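Aromatic-amino-acid aminotransferase (Burkholderia pseudomallei, PDB 4F4E) probably transfers the amino group of aromatic amino acids such as tyrosine to 2-oxoglutarate, working as a homodimer with pyridoxal phosphate bound covalently to a lysine. Local coordinates at residues L37-A42 / Y391-G396; G57-E62 / C399-N404; M344-V349 / F363-R368. All coordinates share one frame; numbering follows the deposited sequence.

Interaction 1 (L37-A42 / Y391-G396); sequences LGLNEA and YAVSTG
Leu-39 overlaps the start of the loop that follows strand 390-391, its two methyls spread along the same side of the chain from Tyr-391 to Val-393. CD2 lies against the root of the tyrosine, 4.0 Å from Tyr-391 CB, while CD1 sits 3.5 Å from the carbonyl oxygen Ala-392 O and 4.2 Å from the branch CG2 of Val-393. With CG of Leu-39 anti to its own nitrogen (chi1 -172°), the isobutyl group leans off the flank of helix 35-45 and passes the tyrosine side chain running the other way. One turn further on, the backbone of Ala-42 meets the ring obliquely, and its CB lies 3.9 Å from Tyr-391 CE2. The ring thus lies alongside the helix from Leu-39 to Ala-42, and its hydroxyl reaches on to Asp-46, just past the helix end, where it forms a hydrogen bond. Phe-43 adds an edge-to-face contact with the same ring. Through its backbone Tyr-391 is hydrogen-bonded to Val-52 and Leu-54, in the two-stranded parallel sheet of 52-53 and 390-391; Leu-39 and Asn-40 touch Asn-53, so the N-terminal helix packs on a small sheet built from both ends of the chain. No hydrogen bond spans the two segments: apolar contact joins them, and the one polar group of the tyrosine side chain, its hydroxyl, is satisfied by Asp-46.

Interaction 2 (G57-E62 / C399-N404); sequences GVYTNE and CVAALN
Glu-62 and Asn-404 cross obliquely, the carboxylate plane turned 33° from the amide plane, and meet through carbon: Glu-62 CD lies 3.7 Å from Asn-404 CB. A bend at chi2 (-128°) folds the glutamate chain over the asparagine, and its OE2 is hydrogen-bonded to Thr-405 OG1. Asn-404 ND2 serves water, donating to two molecules, each 2.9 Å away, while OD1 is bonded elsewhere. One of these waters also bonds Thr-60 OG1, at 2.9 Å; that hydroxyl is also hydrogen-bonded to a further water, which donates to Ala-402 O at 2.7 Å. Thr-60 OG1 stands between its own nitrogen and carbonyl carbon, facing the 3-10 turn 400-402. Backbone adds one weak but nearly straight bond, Thr-60 N to Ala-401 O, 3.3 Å at 174°. Beside it the Ala-401 methyl packs obliquely against the Tyr-59 ring, 4.0 Å from CD2, and Cys-399 SG approaches Val-58 O. Tyr-59 also packs on Met-337 and Arg-340 of helix 324-354, and Val-58 on Tyr-88 of the second subunit, so at Val-58 this loop also touches the dimer partner. Water therefore carries most of the polar linkage between these loops, while Val-58 O is buried with no polar partner.

Interaction 3 (M344-V349 / F363-R368); sequences MRNGLV and FINAQR
Arg-345 NH1 donates to Ile-364 O at 3.0 Å, meeting a lone pair in the carbonyl plane, though the oxygen lies 25° out of the guanidinium plane. The second bond joins two amides: Asn-365 ND2 donates a hydrogen bond to Asn-346 OD1, also 3.0 Å away, with the amide planes 38° apart. Extended from CG to NE, the arginine chain carries its head alongside the end of the short helix, where Gln-367 O sits 3.1 Å above the centre of one guanidinium face without being hydrogen-bonded to it. The head is gripped further by Ser-372 through NH1 and by the carbonyls of Gly-369 and Phe-371 through NH2. These bonds tie the long helix 324-354 to the helix 363-366 that follows it and to the chain leading into strand 371-373, all within the fold of this aminotransferase family. The Arg-368 side chain forms a salt bridge with Asp-211. Closer in, the arginine stem crosses Ile-364 at about a right angle, with CB 4.0 Å from Ile-364 CG2. One turn along, Val-349 slides past the isoleucine, CG2 to Ile-364 CB 3.6 Å. The same methyl lies 3.6 Å from Asn-365 ND2, beside the bond between the two amides.

From the N terminus, helix 35-45 opens interaction 1, and the loop 57-62 soon after opens interaction 2. Both wait more than 300 residues for their partners, 391-396 and then 399-404, so the two long loops cross instead of nesting, and their late segments follow closely in sequence. Interaction 3 closes a short loop between 344-349 and 363-368, nested inside both. Interactions 2 and 3 touch directly: Met-344 SD packs 3.4 Å from Asn-404 CA, and Val-400 lies on Arg-345. Interaction 1 stays apart from interaction 3, about 8 Å between nearest atoms. Interactions 1 and 2 join the N-terminal region to the loops around strand 397-399, and interaction 3 joins helix 324-354 to helix 363-366.

Interaction 1 (L37-A42 / Y391-G396)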
loop_
_atom_site.group_PDB
_atom_site.type_symbol
_atom_site.label_atom_id
_atom_site.label_comp_id
_atom_site.label_asym_id
_atom_site.label_seq_id
_atom_site.Cartn_x
_atom_site.Cartn_y
_atom_site.Cartn_z
ATOM N N LEU A 37 6.823 20.001 9.284
ATOM C CA LEU A 37 8.187 19.900 8.782
ATOM C C LEU A 37 8.999 21.042 9.345
ATOM O O LEU A 37 10.136 20.837 9.752
ATOM C CB LEU A 37 8.241 19.922 7.243
ATOM C CG LEU A 37 7.715 18.697 6.465
ATOM C CD1 LEU A 37 7.781 18.975 4.954
ATOM C CD2 LEU A 37 8.436 17.406 6.880
ATOM N N GLY A 38 8.406 22.237 9.379
ATOM C CA GLY A 38 9.028 23.411 10.021
ATOM C C GLY A 38 9.373 23.216 11.498
ATOM O O GLY A 38 10.432 23.661 11.968
ATOM N N LEU A 39 8.487 22.536 12.231
ATOM C CA LEU A 39 8.692 22.266 13.649
ATOM C C LEU A 39 9.862 21.299 13.796
ATOM O O LEU A 39 10.793 21.535 14.568
ATOM C CB LEU A 39 7.407 21.702 14.263
ATOM C CG LEU A 39 7.353 21.524 15.789
ATOM C CD1 LEU A 39 5.928 21.392 16.334
ATOM C CD2 LEU A 39 8.221 20.327 16.147
ATOM N N ASN A 40 9.825 20.227 13.028
ATOM C CA ASN A 40 10.904 19.240 13.059
ATOM C C ASN A 40 12.233 19.793 12.642
ATOM O O ASN A 40 13.263 19.395 13.187
ATOM C CB ASN A 40 10.556 18.070 12.158
ATOM C CG ASN A 40 9.347 17.324 12.644
ATOM O OD1 ASN A 40 9.005 17.392 13.814
ATOM N ND2 ASN A 40 8.677 16.611 11.741
ATOM N N GLU A 41 12.224 20.708 11.677
ATOM C CA GLU A 41 13.468 21.335 11.225
ATOM C C GLU A 41 14.057 22.164 12.384
ATOM O O GLU A 41 15.239 21.991 12.720
ATOM C CB GLU A 41 13.267 22.176 9.936
ATOM N N ALA A 42 13.253 23.041 12.989
ATOM C CA ALA A 42 13.728 23.836 14.118
ATOM C C ALA A 42 14.178 22.918 15.272
ATOM O O ALA A 42 15.242 23.118 15.851
ATOM C CB ALA A 42 12.668 24.823 14.592
ATOM N N TYR A 391 8.914 21.920 22.319
ATOM C CA TYR A 391 8.290 22.152 21.032
ATOM C C TYR A 391 6.851 21.615 21.005
ATOM O O TYR A 391 6.648 20.402 20.968
ATOM C CB TYR A 391 9.125 21.468 19.924
ATOM C CG TYR A 391 10.422 22.195 19.625
ATOM C CD1 TYR A 391 11.468 22.196 20.553
ATOM C CD2 TYR A 391 10.588 22.920 18.450
ATOM C CE1 TYR A 391 12.639 22.850 20.290
ATOM C CE2 TYR A 391 11.763 23.565 18.173
ATOM C CZ TYR A 391 12.781 23.549 19.116
ATOM O OH TYR A 391 13.920 24.239 18.886
ATOM N N ALA A 392 5.887 22.519 21.103
ATOM C CA ALA A 392 4.462 22.203 20.885
ATOM C C ALA A 392 4.082 22.745 19.514
ATOM O O ALA A 392 4.839 23.522 18.891
ATOM C CB ALA A 392 3.619 22.839 21.966
ATOM N N VAL A 393 2.929 22.295 19.002
ATOM C CA VAL A 393 2.421 22.731 17.697
ATOM C C VAL A 393 1.797 24.139 17.882
ATOM O O VAL A 393 1.320 24.496 18.954
ATOM C CB VAL A 393 1.403 21.701 17.165
ATOM C CG1 VAL A 393 0.935 22.040 15.758
ATOM C CG2 VAL A 393 1.981 20.296 17.273
ATOM N N SER A 394 1.816 24.957 16.844
ATOM C CA SER A 394 1.308 26.320 16.930
ATOM C C SER A 394 -0.155 26.449 17.374
ATOM O O SER A 394 -0.578 27.493 17.894
ATOM C CB SER A 394 1.503 26.985 15.574
ATOM O OG SER A 394 0.558 26.458 14.654
ATOM N N THR A 395 -0.916 25.367 17.167
ATOM C CA THR A 395 -2.291 25.210 17.645
ATOM C C THR A 395 -2.444 24.941 19.134
ATOM O O THR A 395 -3.543 24.955 19.637
ATOM C CB THR A 395 -2.946 23.991 16.938
ATOM O OG1 THR A 395 -2.132 22.826 17.168
ATOM C CG2 THR A 395 -3.101 24.255 15.460
ATOM N N GLY A 396 -1.344 24.702 19.838
ATOM C CA GLY A 396 -1.415 24.336 21.215
ATOM C C GLY A 396 -1.409 22.816 21.375
ATOM O O GLY A 396 -1.354 22.345 22.505
#

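Interaction 2 (G57-E62 / C399-N404)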
loop_
_atom_site.group_PDB
_atom_site.type_symbol
_atom_site.label_atom_id
_atom_site.label_comp_id
_atom_site.label_asym_id
_atom_site.label_seq_id
_atom_site.Cartn_x
_atom_site.Cartn_y
_atom_site.Cartn_z
ATOM N N GLY A 57 3.591 12.325 16.830
ATOM C CA GLY A 57 2.266 11.688 16.769
ATOM C C GLY A 57 2.352 10.192 17.011
ATOM O O GLY A 57 1.563 9.410 16.482
ATOM N N VAL A 58 3.344 9.804 17.790
ATOM C CA VAL A 58 3.556 8.385 18.146
ATOM C C VAL A 58 3.762 8.295 19.676
ATOM O O VAL A 58 4.080 9.294 20.350
ATOM C CB VAL A 58 4.750 7.792 17.398
ATOM C CG1 VAL A 58 4.612 7.948 15.886
ATOM C CG2 VAL A 58 6.043 8.483 17.835
ATOM N N TYR A 59 3.554 7.095 20.217
ATOM C CA TYR A 59 3.820 6.794 21.618
ATOM C C TYR A 59 5.293 6.424 21.760
ATOM O O TYR A 59 5.771 5.555 21.045
ATOM C CB TYR A 59 2.971 5.621 22.071
ATOM C CG TYR A 59 3.171 5.202 23.512
ATOM C CD1 TYR A 59 4.251 4.387 23.878
ATOM C CD2 TYR A 59 2.293 5.587 24.494
ATOM C CE1 TYR A 59 4.419 3.993 25.180
ATOM C CE2 TYR A 59 2.474 5.191 25.820
ATOM C CZ TYR A 59 3.514 4.404 26.146
ATOM O OH TYR A 59 3.710 4.008 27.453
ATOM N N THR A 60 5.996 7.108 22.645
ATOM C CA THR A 60 7.443 6.843 22.872
ATOM C C THR A 60 7.677 6.384 24.293
ATOM O O THR A 60 6.809 6.561 25.168
ATOM C CB THR A 60 8.265 8.119 22.713
ATOM O OG1 THR A 60 7.728 9.142 23.585
ATOM C CG2 THR A 60 8.265 8.631 21.228
ATOM N N ASN A 61 8.893 5.843 24.476
ATOM C CA ASN A 61 9.485 5.469 25.781
ATOM C C ASN A 61 10.372 6.622 26.306
ATOM O O ASN A 61 10.499 7.680 25.652
ATOM C CB ASN A 61 10.299 4.149 25.630
ATOM C CG ASN A 61 11.503 4.319 24.708
ATOM O OD1 ASN A 61 11.939 5.446 24.448
ATOM N ND2 ASN A 61 12.005 3.196 24.135
ATOM N N GLU A 62 11.042 6.409 27.430
ATOM C CA GLU A 62 11.662 7.550 28.117
ATOM C C GLU A 62 12.873 8.067 27.348
ATOM O O GLU A 62 13.297 9.230 27.565
ATOM C CB GLU A 62 12.007 7.226 29.567
ATOM C CG GLU A 62 10.888 6.511 30.318
ATOM C CD GLU A 62 10.493 7.153 31.672
ATOM O OE1 GLU A 62 9.377 6.883 32.173
ATOM O OE2 GLU A 62 11.261 7.964 32.229
ATOM N N CYS A 399 1.571 16.155 22.314
ATOM C CA CYS A 399 1.529 14.726 22.410
ATOM C C CYS A 399 1.875 14.326 23.843
ATOM O O CYS A 399 3.037 14.377 24.256
ATOM C CB CYS A 399 2.510 14.109 21.431
ATOM S SG CYS A 399 2.375 12.313 21.357
ATOM N N VAL A 400 0.833 14.055 24.615
ATOM C CA VAL A 400 0.966 13.632 25.972
ATOM C C VAL A 400 1.649 12.272 26.057
ATOM O O VAL A 400 2.289 11.969 27.037
ATOM C CB VAL A 400 -0.416 13.663 26.662
ATOM C CG1 VAL A 400 -0.352 13.033 28.024
ATOM C CG2 VAL A 400 -0.863 15.108 26.797
ATOM N N ALA A 401 1.551 11.487 24.975
ATOM C CA ALA A 401 2.289 10.222 24.808
ATOM C C ALA A 401 3.798 10.379 24.644
ATOM O O ALA A 401 4.528 9.359 24.628
ATOM C CB ALA A 401 1.696 9.402 23.638
ATOM N N ALA A 402 4.276 11.617 24.474
ATOM C CA ALA A 402 5.704 11.935 24.462
ATOM C C ALA A 402 6.248 12.479 25.808
ATOM O O ALA A 402 7.435 12.744 25.969
ATOM C CB ALA A 402 6.009 12.904 23.309
ATOM N N LEU A 403 5.388 12.500 26.796
ATOM C CA LEU A 403 5.767 12.866 28.169
ATOM C C LEU A 403 6.106 11.567 28.901
ATOM O O LEU A 403 5.483 10.537 28.666
ATOM C CB LEU A 403 4.595 13.543 28.886
ATOM C CG LEU A 403 4.134 14.898 28.348
ATOM C CD1 LEU A 403 2.875 15.361 29.098
ATOM C CD2 LEU A 403 5.255 15.897 28.496
ATOM N N ASN A 404 7.062 11.651 29.797
ATOM C CA ASN A 404 7.419 10.540 30.633
ATOM C C ASN A 404 7.997 11.093 31.915
ATOM O O ASN A 404 8.214 12.290 32.042
ATOM C CB ASN A 404 8.441 9.668 29.895
ATOM C CG ASN A 404 9.559 10.482 29.294
ATOM O OD1 ASN A 404 10.440 11.028 30.017
ATOM N ND2 ASN A 404 9.567 10.558 27.976
HETATM O O HOH W 1 7.433 9.338 26.421
HETATM O O HOH W 2 9.270 11.731 24.226
HETATM O O HOH W 3 11.245 11.369 25.710
#

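Interaction 3 (M344-V349 / F363-R368)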
loop_
_atom_site.group_PDB
_atom_site.type_symbol
_atom_site.label_atom_id
_atom_site.label_comp_id
_atom_site.label_asym_id
_atom_site.label_seq_id
_atom_site.Cartn_x
_atom_site.Cartn_y
_atom_site.Cartn_z
ATOM N N MET A 344 0.641 10.621 33.075
ATOM C CA MET A 344 1.306 11.852 32.606
ATOM C C MET A 344 0.306 12.986 32.582
ATOM O O MET A 344 0.633 14.115 32.995
ATOM C CB MET A 344 1.971 11.657 31.233
ATOM C CG MET A 344 3.158 10.714 31.209
ATOM S SD MET A 344 4.503 11.233 32.293
ATOM C CE MET A 344 4.136 10.325 33.787
ATOM N N ARG A 345 -0.910 12.709 32.095
ATOM C CA ARG A 345 -1.973 13.702 32.128
ATOM C C ARG A 345 -2.160 14.184 33.569
ATOM O O ARG A 345 -2.156 15.404 33.860
ATOM C CB ARG A 345 -3.313 13.121 31.635
ATOM C CG ARG A 345 -3.329 12.893 30.142
ATOM C CD ARG A 345 -4.677 12.332 29.662
ATOM N NE ARG A 345 -4.704 12.143 28.207
ATOM C CZ ARG A 345 -4.834 13.127 27.326
ATOM N NH1 ARG A 345 -4.950 14.384 27.733
ATOM N NH2 ARG A 345 -4.843 12.851 26.012
ATOM N N ASN A 346 -2.321 13.245 34.491
ATOM C CA ASN A 346 -2.650 13.673 35.855
ATOM C C ASN A 346 -1.448 14.351 36.525
ATOM O O ASN A 346 -1.640 15.292 37.323
ATOM C CB ASN A 346 -3.140 12.555 36.763
ATOM C CG ASN A 346 -3.691 13.108 38.068
ATOM O OD1 ASN A 346 -4.495 14.070 38.072
ATOM N ND2 ASN A 346 -3.212 12.578 39.182
ATOM N N GLY A 347 -0.256 13.858 36.218
ATOM C CA GLY A 347 0.961 14.467 36.762
ATOM C C GLY A 347 1.110 15.896 36.272
ATOM O O GLY A 347 1.538 16.753 37.027
ATOM N N LEU A 348 0.769 16.171 35.011
ATOM C CA LEU A 348 0.854 17.537 34.491
ATOM C C LEU A 348 -0.176 18.412 35.181
ATOM O O LEU A 348 0.114 19.528 35.659
ATOM C CB LEU A 348 0.707 17.577 32.969
ATOM C CG LEU A 348 0.820 18.936 32.248
ATOM C CD1 LEU A 348 2.190 19.613 32.428
ATOM C CD2 LEU A 348 0.478 18.775 30.778
ATOM N N VAL A 349 -1.405 17.908 35.299
ATOM C CA VAL A 349 -2.428 18.683 35.996
ATOM C C VAL A 349 -2.022 19.021 37.433
ATOM O O VAL A 349 -2.116 20.172 37.854
ATOM C CB VAL A 349 -3.769 17.925 36.006
ATOM C CG1 VAL A 349 -4.808 18.713 36.798
ATOM C CG2 VAL A 349 -4.255 17.695 34.547
ATOM N N PHE A 363 -9.021 20.069 32.435
ATOM C CA PHE A 363 -9.428 19.486 31.172
ATOM C C PHE A 363 -8.425 18.464 30.584
ATOM O O PHE A 363 -8.823 17.598 29.819
ATOM C CB PHE A 363 -9.701 20.565 30.127
ATOM C CG PHE A 363 -8.488 21.336 29.701
ATOM C CD1 PHE A 363 -7.689 20.896 28.651
ATOM C CD2 PHE A 363 -8.140 22.526 30.356
ATOM C CE1 PHE A 363 -6.571 21.613 28.257
ATOM C CE2 PHE A 363 -7.030 23.258 29.940
ATOM C CZ PHE A 363 -6.231 22.784 28.923
ATOM N N ILE A 364 -7.160 18.545 30.974
ATOM C CA ILE A 364 -6.158 17.593 30.487
ATOM C C ILE A 364 -6.504 16.198 30.967
ATOM O O ILE A 364 -6.209 15.221 30.296
ATOM C CB ILE A 364 -4.720 17.989 30.949
ATOM C CG1 ILE A 364 -4.308 19.322 30.308
ATOM C CG2 ILE A 364 -3.691 16.921 30.576
ATOM C CD1 ILE A 364 -4.045 19.253 28.814
ATOM N N ASN A 365 -7.102 16.068 32.135
ATOM C CA ASN A 365 -7.499 14.725 32.578
ATOM C C ASN A 365 -8.752 14.158 31.885
ATOM O O ASN A 365 -8.946 12.924 31.856
ATOM C CB ASN A 365 -7.714 14.717 34.080
ATOM C CG ASN A 365 -6.418 14.644 34.854
ATOM O OD1 ASN A 365 -5.425 14.033 34.424
ATOM N ND2 ASN A 365 -6.439 15.225 36.049
ATOM N N ALA A 366 -9.557 15.051 31.315
ATOM C CA ALA A 366 -10.810 14.698 30.629
ATOM C C ALA A 366 -10.558 14.335 29.178
ATOM O O ALA A 366 -11.300 13.533 28.594
ATOM C CB ALA A 366 -11.748 15.877 30.672
ATOM N N GLN A 367 -9.524 14.940 28.596
ATOM C CA GLN A 367 -9.065 14.569 27.256
ATOM C C GLN A 367 -8.393 13.195 27.271
ATOM O O GLN A 367 -7.865 12.747 28.293
ATOM C CB GLN A 367 -8.207 15.693 26.632
ATOM C CG GLN A 367 -9.044 16.952 26.474
ATOM C CD GLN A 367 -8.310 18.194 26.043
ATOM O OE1 GLN A 367 -7.096 18.215 25.960
ATOM N NE2 GLN A 367 -9.073 19.254 25.763
ATOM N N ARG A 368 -8.492 12.499 26.143
ATOM C CA ARG A 368 -8.049 11.104 26.050
ATOM C C ARG A 368 -7.241 10.826 24.805
ATOM O O ARG A 368 -7.485 11.400 23.755
ATOM C CB ARG A 368 -9.253 10.151 26.014
ATOM C CG ARG A 368 -10.162 10.295 27.194
ATOM C CD ARG A 368 -10.970 9.029 27.420
ATOM N NE ARG A 368 -11.824 8.831 26.293
ATOM C CZ ARG A 368 -12.571 7.761 26.082
ATOM N NH1 ARG A 368 -12.649 6.775 26.980
ATOM N NH2 ARG A 368 -13.313 7.739 24.993
#